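Local structure of transketolase (Campylobacter jejuni, 3M34) at residues G83-L88 with S108-E113; N185-E190 with T243-G248; T416-S421 with H456-Q461. The protein is a transketolase, a thiamine diphosphate-dependent enzyme built as a homodimer that holds its cofactor together with a calcium ion. All coordinates share one frame; numbering follows the deposited sequence.

Contact 1: G83-L88 with S108-E113; sequences GYDLSL and STLGVE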
loop_
_atom_site.group_PDB
_atom_site.type_symbol
_atom_site.label_atom_id
_atom_site.label_comp_id
_atom_site.label_asym_id
_atom_site.label_seq_id
_atom_site.Cartn_x
_atom_site.Cartn_y
_atom_site.Cartn_z
ATOM N N GLY A 83 -14.475 -1.919 -34.221
ATOM C CA GLY A 83 -15.040 -0.667 -34.750
ATOM C C GLY A 83 -14.956 0.572 -33.858
ATOM O O GLY A 83 -15.558 1.616 -34.129
ATOM N N TYR A 84 -14.167 0.466 -32.779
ATOM C CA TYR A 84 -13.899 1.588 -31.956
ATOM C C TYR A 84 -13.013 2.593 -32.690
ATOM O O TYR A 84 -12.418 2.265 -33.690
ATOM C CB TYR A 84 -13.246 1.113 -30.650
ATOM C CG TYR A 84 -14.176 0.453 -29.705
ATOM C CD1 TYR A 84 -14.515 -0.882 -29.842
ATOM C CD2 TYR A 84 -14.735 1.156 -28.624
ATOM C CE1 TYR A 84 -15.392 -1.520 -28.940
ATOM C CE2 TYR A 84 -15.648 0.522 -27.729
ATOM C CZ TYR A 84 -15.945 -0.801 -27.887
ATOM O OH TYR A 84 -16.826 -1.442 -27.035
ATOM N N ASP A 85 -12.867 3.776 -32.117
ATOM C CA ASP A 85 -12.045 4.842 -32.718
ATOM C C ASP A 85 -10.576 4.631 -32.412
ATOM O O ASP A 85 -9.938 5.392 -31.662
ATOM C CB ASP A 85 -12.517 6.191 -32.196
ATOM C CG ASP A 85 -11.858 7.378 -32.894
ATOM O OD1 ASP A 85 -11.447 7.267 -34.070
ATOM O OD2 ASP A 85 -11.774 8.415 -32.205
ATOM N N LEU A 86 -10.041 3.576 -32.967
ATOM C CA LEU A 86 -8.644 3.193 -32.826
ATOM C C LEU A 86 -8.301 2.583 -34.168
ATOM O O LEU A 86 -8.961 1.610 -34.555
ATOM C CB LEU A 86 -8.475 2.144 -31.724
ATOM C CG LEU A 86 -7.107 1.917 -31.144
ATOM C CD1 LEU A 86 -6.491 3.215 -30.598
ATOM C CD2 LEU A 86 -7.070 0.827 -30.033
ATOM N N SER A 87 -7.304 3.139 -34.844
ATOM C CA SER A 87 -7.016 2.796 -36.231
ATOM C C SER A 87 -5.926 1.775 -36.354
ATOM O O SER A 87 -5.206 1.485 -35.406
ATOM C CB SER A 87 -6.619 4.062 -37.024
ATOM O OG SER A 87 -5.351 4.540 -36.673
ATOM N N LEU A 88 -5.761 1.222 -37.543
ATOM C CA LEU A 88 -4.614 0.358 -37.772
ATOM C C LEU A 88 -3.301 1.106 -37.603
ATOM O O LEU A 88 -2.376 0.570 -37.065
ATOM C CB LEU A 88 -4.666 -0.285 -39.148
ATOM C CG LEU A 88 -3.787 -1.455 -39.423
ATOM C CD1 LEU A 88 -4.102 -2.608 -38.459
ATOM C CD2 LEU A 88 -4.011 -1.920 -40.922
ATOM N N SER A 108 -7.898 7.509 -21.789
ATOM C CA SER A 108 -7.894 8.415 -22.942
ATOM C C SER A 108 -8.071 7.690 -24.292
ATOM O O SER A 108 -8.385 8.334 -25.305
ATOM C CB SER A 108 -6.621 9.241 -22.923
ATOM O OG SER A 108 -5.457 8.450 -22.795
ATOM N N THR A 109 -7.795 6.378 -24.308
ATOM C CA THR A 109 -8.122 5.502 -25.440
ATOM C C THR A 109 -9.577 5.054 -25.320
ATOM O O THR A 109 -9.948 4.305 -24.446
ATOM C CB THR A 109 -7.183 4.275 -25.474
ATOM O OG1 THR A 109 -5.803 4.701 -25.465
ATOM C CG2 THR A 109 -7.464 3.390 -26.700
ATOM N N LEU A 110 -10.443 5.524 -26.217
ATOM C CA LEU A 110 -11.869 5.115 -26.181
ATOM C C LEU A 110 -12.063 3.626 -26.277
ATOM O O LEU A 110 -11.459 2.943 -27.124
ATOM C CB LEU A 110 -12.643 5.778 -27.328
ATOM C CG LEU A 110 -12.672 7.280 -27.130
ATOM C CD1 LEU A 110 -13.357 7.998 -28.319
ATOM C CD2 LEU A 110 -13.367 7.593 -25.816
ATOM N N GLY A 111 -12.905 3.087 -25.391
ATOM C CA GLY A 111 -13.083 1.693 -25.282
ATOM C C GLY A 111 -12.419 1.113 -24.059
ATOM O O GLY A 111 -12.694 0.014 -23.682
ATOM N N VAL A 112 -11.441 1.827 -23.487
ATOM C CA VAL A 112 -10.777 1.329 -22.308
ATOM C C VAL A 112 -11.579 1.726 -21.072
ATOM O O VAL A 112 -11.762 2.887 -20.787
ATOM C CB VAL A 112 -9.310 1.873 -22.191
ATOM C CG1 VAL A 112 -8.685 1.518 -20.811
ATOM C CG2 VAL A 112 -8.437 1.372 -23.335
ATOM N N GLU A 113 -12.098 0.736 -20.312
ATOM C CA GLU A 113 -13.050 1.030 -19.248
ATOM C C GLU A 113 -12.365 1.654 -18.026
ATOM O O GLU A 113 -12.916 2.540 -17.399
ATOM C CB GLU A 113 -13.771 -0.259 -18.791
ATOM C CG GLU A 113 -14.707 -0.793 -19.800
ATOM C CD GLU A 113 -15.922 0.081 -20.045
ATOM O OE1 GLU A 113 -16.191 1.003 -19.251
ATOM O OE2 GLU A 113 -16.607 -0.183 -21.049
#
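The aromatic ring of Y84 leans obliquely on the backbone around L110 and G111, with CE2 3.7 Å from G111 CA and CD2 4.0 Å from L110 O; P53, P56 and L79 also touch this side chain. The second flat group, the carboxylate of D85, comes only loosely near the contact, OD2 lying 4.2 Å from L110 CD1. A torsion that sets CG anti to the carbonyl carbon (chi1 -74°) swings the tyrosine ring across to G111. Glycine suits that place twice over: residues T109 to V112 form a type II beta turn in which G111 has a positive phi of 106°, and a beta carbon there would press on both L110 O and the ring. The turn is closed by V112 N donating to T109 O at 3.0 Å. L110 O is buried by the contact and has no hydrogen-bond partner in the model. Further along, L86 CD1 meets T109 CG2 at 4.0 Å, so the threonine offers its methyl to the leucine while its OG1 bonds to K100 O. D85 itself centres an inverse gamma turn that bends the chain between Y84 and L86. G83 ends helix 72-82 in a Schellman motif, S87 caps helix 88-92, and L86 rests on Y76 and L79 of helix 72-82; the turn it faces lies in the loop leading to helix 121-140.

Contact 2: N185-E190 with T243-G248; sequences NNISIE and TTIAKG. With CA (calcium ion), chain D; TPP (thiamine diphosphate), chain F.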
loop_
_atom_site.group_PDB
_atom_site.type_symbol
_atom_site.label_atom_id
_atom_site.label_comp_id
_atom_site.label_asym_id
_atom_site.label_seq_id
_atom_site.Cartn_x
_atom_site.Cartn_y
_atom_site.Cartn_z
ATOM N N ASN A 185 -2.151 -20.266 -16.932
ATOM C CA ASN A 185 -1.139 -20.769 -17.865
ATOM C C ASN A 185 0.121 -21.347 -17.216
ATOM O O ASN A 185 1.060 -21.709 -17.907
ATOM C CB ASN A 185 -0.839 -19.714 -18.935
ATOM C CG ASN A 185 -0.222 -18.462 -18.386
ATOM O OD1 ASN A 185 0.326 -18.450 -17.258
ATOM N ND2 ASN A 185 -0.264 -17.372 -19.200
ATOM N N ASN A 186 0.110 -21.414 -15.879
ATOM C CA ASN A 186 1.189 -21.992 -15.093
ATOM C C ASN A 186 2.530 -21.275 -15.212
ATOM O O ASN A 186 3.537 -21.832 -14.783
ATOM C CB ASN A 186 1.398 -23.486 -15.394
ATOM C CG ASN A 186 2.224 -24.180 -14.327
ATOM O OD1 ASN A 186 3.227 -24.869 -14.630
ATOM N ND2 ASN A 186 1.842 -23.984 -13.064
ATOM N N ILE A 187 2.557 -20.058 -15.770
ATOM C CA ILE A 187 3.799 -19.339 -16.000
ATOM C C ILE A 187 3.730 -17.922 -15.452
ATOM O O ILE A 187 2.692 -17.257 -15.598
ATOM C CB ILE A 187 4.102 -19.285 -17.532
ATOM C CG1 ILE A 187 4.467 -20.712 -18.018
ATOM C CG2 ILE A 187 5.125 -18.158 -17.868
ATOM C CD1 ILE A 187 5.820 -21.193 -17.547
ATOM N N SER A 188 4.812 -17.501 -14.799
ATOM C CA SER A 188 4.979 -16.074 -14.420
ATOM C C SER A 188 6.400 -15.658 -14.768
ATOM O O SER A 188 7.122 -16.386 -15.440
ATOM C CB SER A 188 4.580 -15.830 -12.937
ATOM O OG SER A 188 5.539 -16.395 -12.098
ATOM N N ILE A 189 6.830 -14.452 -14.354
ATOM C CA ILE A 189 8.157 -13.996 -14.771
ATOM C C ILE A 189 9.280 -14.898 -14.234
ATOM O O ILE A 189 10.274 -15.117 -14.907
ATOM C CB ILE A 189 8.362 -12.522 -14.377
ATOM C CG1 ILE A 189 7.458 -11.634 -15.249
ATOM C CG2 ILE A 189 9.793 -12.111 -14.494
ATOM C CD1 ILE A 189 7.478 -10.183 -14.819
ATOM N N GLU A 190 9.083 -15.482 -13.067
ATOM C CA GLU A 190 10.143 -16.300 -12.482
ATOM C C GLU A 190 10.025 -17.736 -12.950
ATOM O O GLU A 190 10.863 -18.549 -12.532
ATOM C CB GLU A 190 10.122 -16.229 -10.965
ATOM C CG GLU A 190 10.778 -14.938 -10.464
ATOM C CD GLU A 190 10.896 -14.767 -9.008
ATOM O OE1 GLU A 190 10.541 -15.705 -8.198
ATOM O OE2 GLU A 190 11.349 -13.641 -8.607
ATOM N N THR A 243 -4.726 -22.374 -20.189
ATOM C CA THR A 243 -4.166 -21.996 -21.447
ATOM C C THR A 243 -2.650 -22.242 -21.464
ATOM O O THR A 243 -1.992 -22.520 -20.451
ATOM C CB THR A 243 -4.400 -20.482 -21.727
ATOM O OG1 THR A 243 -3.581 -19.780 -20.805
ATOM C CG2 THR A 243 -5.828 -20.073 -21.556
ATOM N N THR A 244 -2.087 -22.103 -22.672
ATOM C CA THR A 244 -0.667 -22.147 -22.892
ATOM C C THR A 244 -0.211 -20.740 -23.227
ATOM O O THR A 244 -0.679 -20.144 -24.201
ATOM C CB THR A 244 -0.348 -23.068 -24.064
ATOM O OG1 THR A 244 -0.780 -24.417 -23.699
ATOM C CG2 THR A 244 1.139 -23.051 -24.404
ATOM N N ILE A 245 0.703 -20.230 -22.456
ATOM C CA ILE A 245 1.226 -18.921 -22.777
ATOM C C ILE A 245 1.867 -18.965 -24.185
ATOM O O ILE A 245 2.507 -19.921 -24.561
ATOM C CB ILE A 245 2.172 -18.397 -21.659
ATOM C CG1 ILE A 245 2.388 -16.870 -21.833
ATOM C CG2 ILE A 245 3.539 -19.068 -21.687
ATOM C CD1 ILE A 245 3.195 -16.248 -20.690
ATOM N N ALA A 246 1.644 -17.893 -24.945
ATOM C CA ALA A 246 2.161 -17.766 -26.325
ATOM C C ALA A 246 1.674 -18.900 -27.232
ATOM O O ALA A 246 2.419 -19.327 -28.129
ATOM C CB ALA A 246 3.720 -17.688 -26.353
ATOM N N LYS A 247 0.462 -19.355 -27.000
ATOM C CA LYS A 247 -0.168 -20.408 -27.798
ATOM C C LYS A 247 -0.066 -19.971 -29.256
ATOM O O LYS A 247 -0.442 -18.870 -29.607
ATOM C CB LYS A 247 -1.613 -20.581 -27.409
ATOM C CG LYS A 247 -2.383 -21.606 -28.242
ATOM C CD LYS A 247 -1.953 -23.034 -27.953
ATOM C CE LYS A 247 -2.850 -23.987 -28.668
ATOM N NZ LYS A 247 -2.407 -25.392 -28.416
ATOM N N GLY A 248 0.418 -20.877 -30.093
ATOM C CA GLY A 248 0.580 -20.612 -31.509
ATOM C C GLY A 248 1.976 -20.195 -31.872
ATOM O O GLY A 248 2.296 -20.171 -33.087
HETATM CA CA CA D . 0.519 -16.559 -15.882
HETATM N "N1'" TPP F . 3.439 -6.122 -9.194
HETATM C "C2'" TPP F . 2.267 -5.467 -9.452
HETATM C CM2 TPP F . 1.398 -4.957 -8.290
HETATM N "N3'" TPP F . 1.946 -5.161 -10.728
HETATM C "C4'" TPP F . 2.738 -5.542 -11.748
HETATM N "N4'" TPP F . 2.408 -5.225 -13.007
HETATM C "C5'" TPP F . 3.927 -6.282 -11.510
HETATM C "C6'" TPP F . 4.239 -6.517 -10.183
HETATM C "C7'" TPP F . 4.861 -6.763 -12.629
HETATM N N3 TPP F . 4.245 -7.886 -13.385
HETATM C C2 TPP F . 3.609 -7.716 -14.570
HETATM S S1 TPP F . 2.910 -9.203 -15.075
HETATM C C5 TPP F . 3.700 -10.086 -13.835
HETATM C C4 TPP F . 4.299 -9.169 -12.978
HETATM C CM4 TPP F . 5.049 -9.602 -11.733
HETATM C C6 TPP F . 3.532 -11.570 -13.767
HETATM C C7 TPP F . 2.062 -11.728 -14.004
HETATM O O7 TPP F . 1.885 -12.914 -14.523
HETATM P PA TPP F . 0.608 -13.285 -15.109
HETATM O O1A TPP F . 0.888 -14.636 -14.562
HETATM O O2A TPP F . -0.257 -12.428 -14.307
HETATM O O3A TPP F . 1.112 -12.863 -16.413
HETATM P PB TPP F . 1.144 -13.736 -17.776
HETATM O O1B TPP F . 2.622 -13.994 -17.649
HETATM O O2B TPP F . 0.759 -15.247 -17.651
HETATM O O3B TPP F . 1.137 -13.017 -18.998
HETATM O O HOH W 1 1.873 -22.104 -20.493
HETATM O O HOH W 2 -2.035 -17.432 -21.446
HETATM O O HOH W 3 -1.744 -15.975 -16.344
#
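N185 lays its CB against T243 OG1, 3.3 Å away, and from there its amide reaches the calcium ion and the diphosphate of the cofactor. This is the metal end of the thiamine diphosphate-binding motif, which in this family runs from a Gly-Asp-Gly sequence, here containing D155 and G156, to an Asn-Asn pair, here N185 and N186. Asparagine suits the first of the pair because its two ends do different work. OD1 binds the calcium and also accepts from I187 N at 3.1 Å, closing an Asx turn; ND2 donates to O2B of thiamine diphosphate at 2.8 Å (N-H...O angle 155°) and to a water that T243 OG1 shares. With these bonds on both ends, the amide's rotation is fixed. The ion is completed by I187 O, O1A and O2B of the diphosphate, a water and D155 OD2, six atoms in all.

T243 OG1 also bonds to D183, which holds it beside N185, while T243 O receives a CH...O contact from N185 CA at 3.2 Å. I245 supplies the apolar wall: its CB lies 3.6 Å from N185 ND2, and its CD1 touches I187 CG2 at 3.9 Å, the two isoleucines crossing at about a right angle. With CG1 anti to the backbone N (chi1 -164°), the I245 chain extends until CD1 also comes near O1B of the diphosphate. Further on, I189 packs its CD1 on the thiazolium ring and touches L368 of the second subunit. No direct hydrogen bond joins the two segments; instead one water donates to N185 O at 2.7 Å and accepts from I245 N at 3.0 Å.

Contact 3: T416-S421 with H456-Q461; sequences TFFIFS and HQPIEQ. With TPP (thiamine diphosphate), chain B.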
loop_
_atom_site.group_PDB
_atom_site.type_symbol
_atom_site.label_atom_id
_atom_site.label_comp_id
_atom_site.label_asym_id
_atom_site.label_seq_id
_atom_site.Cartn_x
_atom_site.Cartn_y
_atom_site.Cartn_z
ATOM N N THR A 416 -10.839 6.198 5.526
ATOM C CA THR A 416 -10.124 5.467 6.541
ATOM C C THR A 416 -9.317 6.487 7.389
ATOM O O THR A 416 -9.340 7.668 7.118
ATOM C CB THR A 416 -9.189 4.335 5.967
ATOM O OG1 THR A 416 -8.585 3.555 7.046
ATOM C CG2 THR A 416 -8.175 4.864 4.923
ATOM N N PHE A 417 -8.553 5.970 8.349
ATOM C CA PHE A 417 -7.544 6.819 9.044
ATOM C C PHE A 417 -6.419 7.157 8.069
ATOM O O PHE A 417 -6.003 6.363 7.208
ATOM C CB PHE A 417 -6.873 6.124 10.244
ATOM C CG PHE A 417 -7.798 5.775 11.413
ATOM C CD1 PHE A 417 -8.912 6.562 11.730
ATOM C CD2 PHE A 417 -7.521 4.652 12.203
ATOM C CE1 PHE A 417 -9.724 6.241 12.809
ATOM C CE2 PHE A 417 -8.344 4.308 13.292
ATOM C CZ PHE A 417 -9.448 5.135 13.597
ATOM N N PHE A 418 -5.883 8.363 8.204
ATOM C CA PHE A 418 -4.873 8.816 7.277
ATOM C C PHE A 418 -3.659 7.890 7.275
ATOM O O PHE A 418 -3.085 7.668 6.230
ATOM C CB PHE A 418 -4.458 10.243 7.648
ATOM C CG PHE A 418 -3.585 10.985 6.661
ATOM C CD1 PHE A 418 -3.633 10.784 5.292
ATOM C CD2 PHE A 418 -2.748 12.001 7.115
ATOM C CE1 PHE A 418 -2.883 11.533 4.430
ATOM C CE2 PHE A 418 -2.044 12.762 6.253
ATOM C CZ PHE A 418 -2.074 12.526 4.910
ATOM N N ILE A 419 -3.280 7.320 8.430
ATOM C CA ILE A 419 -2.142 6.368 8.444
ATOM C C ILE A 419 -2.389 5.196 7.485
ATOM O O ILE A 419 -1.463 4.723 6.821
ATOM C CB ILE A 419 -1.770 5.901 9.873
ATOM C CG1 ILE A 419 -0.459 5.100 9.855
ATOM C CG2 ILE A 419 -2.888 5.184 10.517
ATOM C CD1 ILE A 419 0.678 5.777 9.113
ATOM N N PHE A 420 -3.649 4.742 7.407
ATOM C CA PHE A 420 -3.969 3.609 6.559
ATOM C C PHE A 420 -4.312 3.958 5.154
ATOM O O PHE A 420 -4.580 3.056 4.303
ATOM C CB PHE A 420 -4.945 2.667 7.240
ATOM C CG PHE A 420 -4.478 2.247 8.616
ATOM C CD1 PHE A 420 -3.181 1.822 8.798
ATOM C CD2 PHE A 420 -5.287 2.350 9.716
ATOM C CE1 PHE A 420 -2.719 1.465 10.042
ATOM C CE2 PHE A 420 -4.830 1.984 10.955
ATOM C CZ PHE A 420 -3.517 1.563 11.104
ATOM N N SER A 421 -4.129 5.223 4.810
ATOM C CA SER A 421 -4.090 5.612 3.397
ATOM C C SER A 421 -3.003 4.818 2.689
ATOM O O SER A 421 -3.103 4.531 1.524
ATOM C CB SER A 421 -3.881 7.114 3.224
ATOM O OG SER A 421 -2.575 7.520 3.621
ATOM N N HIS A 456 -0.050 4.574 14.522
ATOM C CA HIS A 456 -1.337 5.182 14.166
ATOM C C HIS A 456 -1.217 6.689 13.958
ATOM O O HIS A 456 -2.235 7.367 13.844
ATOM C CB HIS A 456 -2.360 4.870 15.229
ATOM C CG HIS A 456 -2.847 3.457 15.157
ATOM N ND1 HIS A 456 -4.175 3.131 14.987
ATOM C CD2 HIS A 456 -2.181 2.302 15.299
ATOM C CE1 HIS A 456 -4.275 1.810 14.956
ATOM N NE2 HIS A 456 -3.084 1.288 15.134
ATOM N N GLN A 457 0.010 7.201 13.955
ATOM C CA GLN A 457 0.244 8.641 13.877
ATOM C C GLN A 457 0.938 8.939 12.557
ATOM O O GLN A 457 2.150 8.631 12.372
ATOM C CB GLN A 457 1.062 9.142 15.064
ATOM C CG GLN A 457 0.331 9.090 16.388
ATOM C CD GLN A 457 1.193 9.255 17.584
ATOM O OE1 GLN A 457 2.405 9.215 17.500
ATOM N NE2 GLN A 457 0.568 9.337 18.751
ATOM N N PRO A 458 0.216 9.592 11.635
ATOM C CA PRO A 458 0.827 9.964 10.361
ATOM C C PRO A 458 2.019 10.893 10.536
ATOM O O PRO A 458 2.026 11.685 11.463
ATOM C CB PRO A 458 -0.312 10.730 9.646
ATOM C CG PRO A 458 -1.536 10.134 10.245
ATOM C CD PRO A 458 -1.228 9.972 11.680
ATOM N N ILE A 459 2.988 10.746 9.640
ATOM C CA ILE A 459 4.209 11.590 9.627
ATOM C C ILE A 459 4.538 11.992 8.212
ATOM O O ILE A 459 4.635 13.205 7.898
ATOM C CB ILE A 459 5.432 10.861 10.306
ATOM C CG1 ILE A 459 5.124 10.494 11.756
ATOM C CG2 ILE A 459 6.660 11.821 10.239
ATOM C CD1 ILE A 459 5.088 11.652 12.768
ATOM N N GLU A 460 4.683 10.997 7.349
ATOM C CA GLU A 460 5.083 11.145 5.954
ATOM C C GLU A 460 3.957 11.163 4.923
ATOM O O GLU A 460 4.227 11.373 3.745
ATOM C CB GLU A 460 6.136 10.109 5.604
ATOM C CG GLU A 460 5.605 8.616 5.516
ATOM C CD GLU A 460 5.477 7.898 6.822
ATOM O OE1 GLU A 460 5.199 8.491 7.878
ATOM O OE2 GLU A 460 5.613 6.629 6.778
ATOM N N GLN A 461 2.699 10.932 5.344
ATOM C CA GLN A 461 1.620 10.706 4.393
ATOM C C GLN A 461 1.228 11.997 3.687
ATOM O O GLN A 461 0.923 12.017 2.485
ATOM C CB GLN A 461 0.424 10.031 5.074
ATOM C CG GLN A 461 0.722 8.607 5.464
ATOM C CD GLN A 461 1.684 8.470 6.660
ATOM O OE1 GLN A 461 1.715 9.311 7.553
ATOM N NE2 GLN A 461 2.397 7.342 6.732
HETATM N "N1'" TPP B . -6.974 -0.637 9.209
HETATM C "C2'" TPP B . -5.766 -1.226 9.467
HETATM C CM2 TPP B . -4.854 -1.652 8.304
HETATM N "N3'" TPP B . -5.329 -1.310 10.743
HETATM C "C4'" TPP B . -6.093 -0.874 11.762
HETATM N "N4'" TPP B . -5.642 -0.959 13.021
HETATM C "C5'" TPP B . -7.379 -0.320 11.524
HETATM C "C6'" TPP B . -7.753 -0.202 10.198
HETATM C "C7'" TPP B . -8.305 0.176 12.643
HETATM N N3 TPP B . -8.875 -0.968 13.405
HETATM C C2 TPP B . -8.370 -1.389 14.590
HETATM S S1 TPP B . -9.191 -2.810 15.102
HETATM C C5 TPP B . -10.370 -2.669 13.863
HETATM C C4 TPP B . -9.959 -1.657 13.002
HETATM C CM4 TPP B . -10.746 -1.292 11.757
HETATM C C6 TPP B . -11.492 -3.654 13.801
HETATM C C7 TPP B . -10.783 -4.951 14.041
HETATM O O7 TPP B . -11.655 -5.770 14.564
HETATM P PA TPP B . -11.230 -7.029 15.153
HETATM O O1A TPP B . -12.500 -7.572 14.610
HETATM O O2A TPP B . -10.034 -7.253 14.350
HETATM O O3A TPP B . -11.169 -6.370 16.455
HETATM P PB TPP B . -11.902 -6.837 17.821
HETATM O O1B TPP B . -12.957 -5.771 17.692
HETATM O O2B TPP B . -12.923 -8.016 17.702
HETATM O O3B TPP B . -11.304 -6.429 19.041
HETATM O O HOH W 4 -4.185 8.033 11.143
#
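The backbones come closest at I419 and P458, CA to CA 5.0 Å, where a water accepts from I419 N and donates weakly to H456 O. F420 is wedged between flat and branched neighbours: one face lies over the aminopyrimidine of thiamine diphosphate, CE2 being 3.2 Å from C4', while I419 CG2 sits over the centre of the opposite face. Its edge points at the face of H456 in a T-shaped pair, centroids 5.3 Å apart and planes at 84°, and H456 stacks in turn on H104 of the second subunit. An aromatic ring suits this place, since both faces and an edge are used.

F418 reaches the other way, CG anti to the backbone N (chi1 -170°), giving its face to Q461 CB in a CH-pi contact 3.8 Å from the ring centroid; P458 CB touches CD2. A bend at chi2 (72°) of Q461 turns OE1 back to accept from I459 N at 2.8 Å, in the carbonyl plane, while NE2 donates to E422. S421 OG bonds to F418 O at 2.7 Å. The contact thus joins the chain that follows strand 411-417 to the start of helix 461-467, whose F465 touches F418 and S421.

Contacts 1 and 2 lie in the part of the chain that belongs to the thiamine diphosphate-binding family, with centres 27 Å apart, while contact 3 lies in the pyrimidine-binding part, its centre 40 Å from that of contact 2. That separation within one chain reflects the dimer: contact 2 grips the diphosphate of one cofactor, contact 3 packs on the aminopyrimidine of another, whose diphosphate is hydrogen-bonded by N185 of the second subunit. An active site therefore combines contact 2 of one subunit with contact 3 of its partner. Contact 1 touches neither cofactor; its nearest atoms lie about 19 Å from contact 2 and about 21 Å from contact 3.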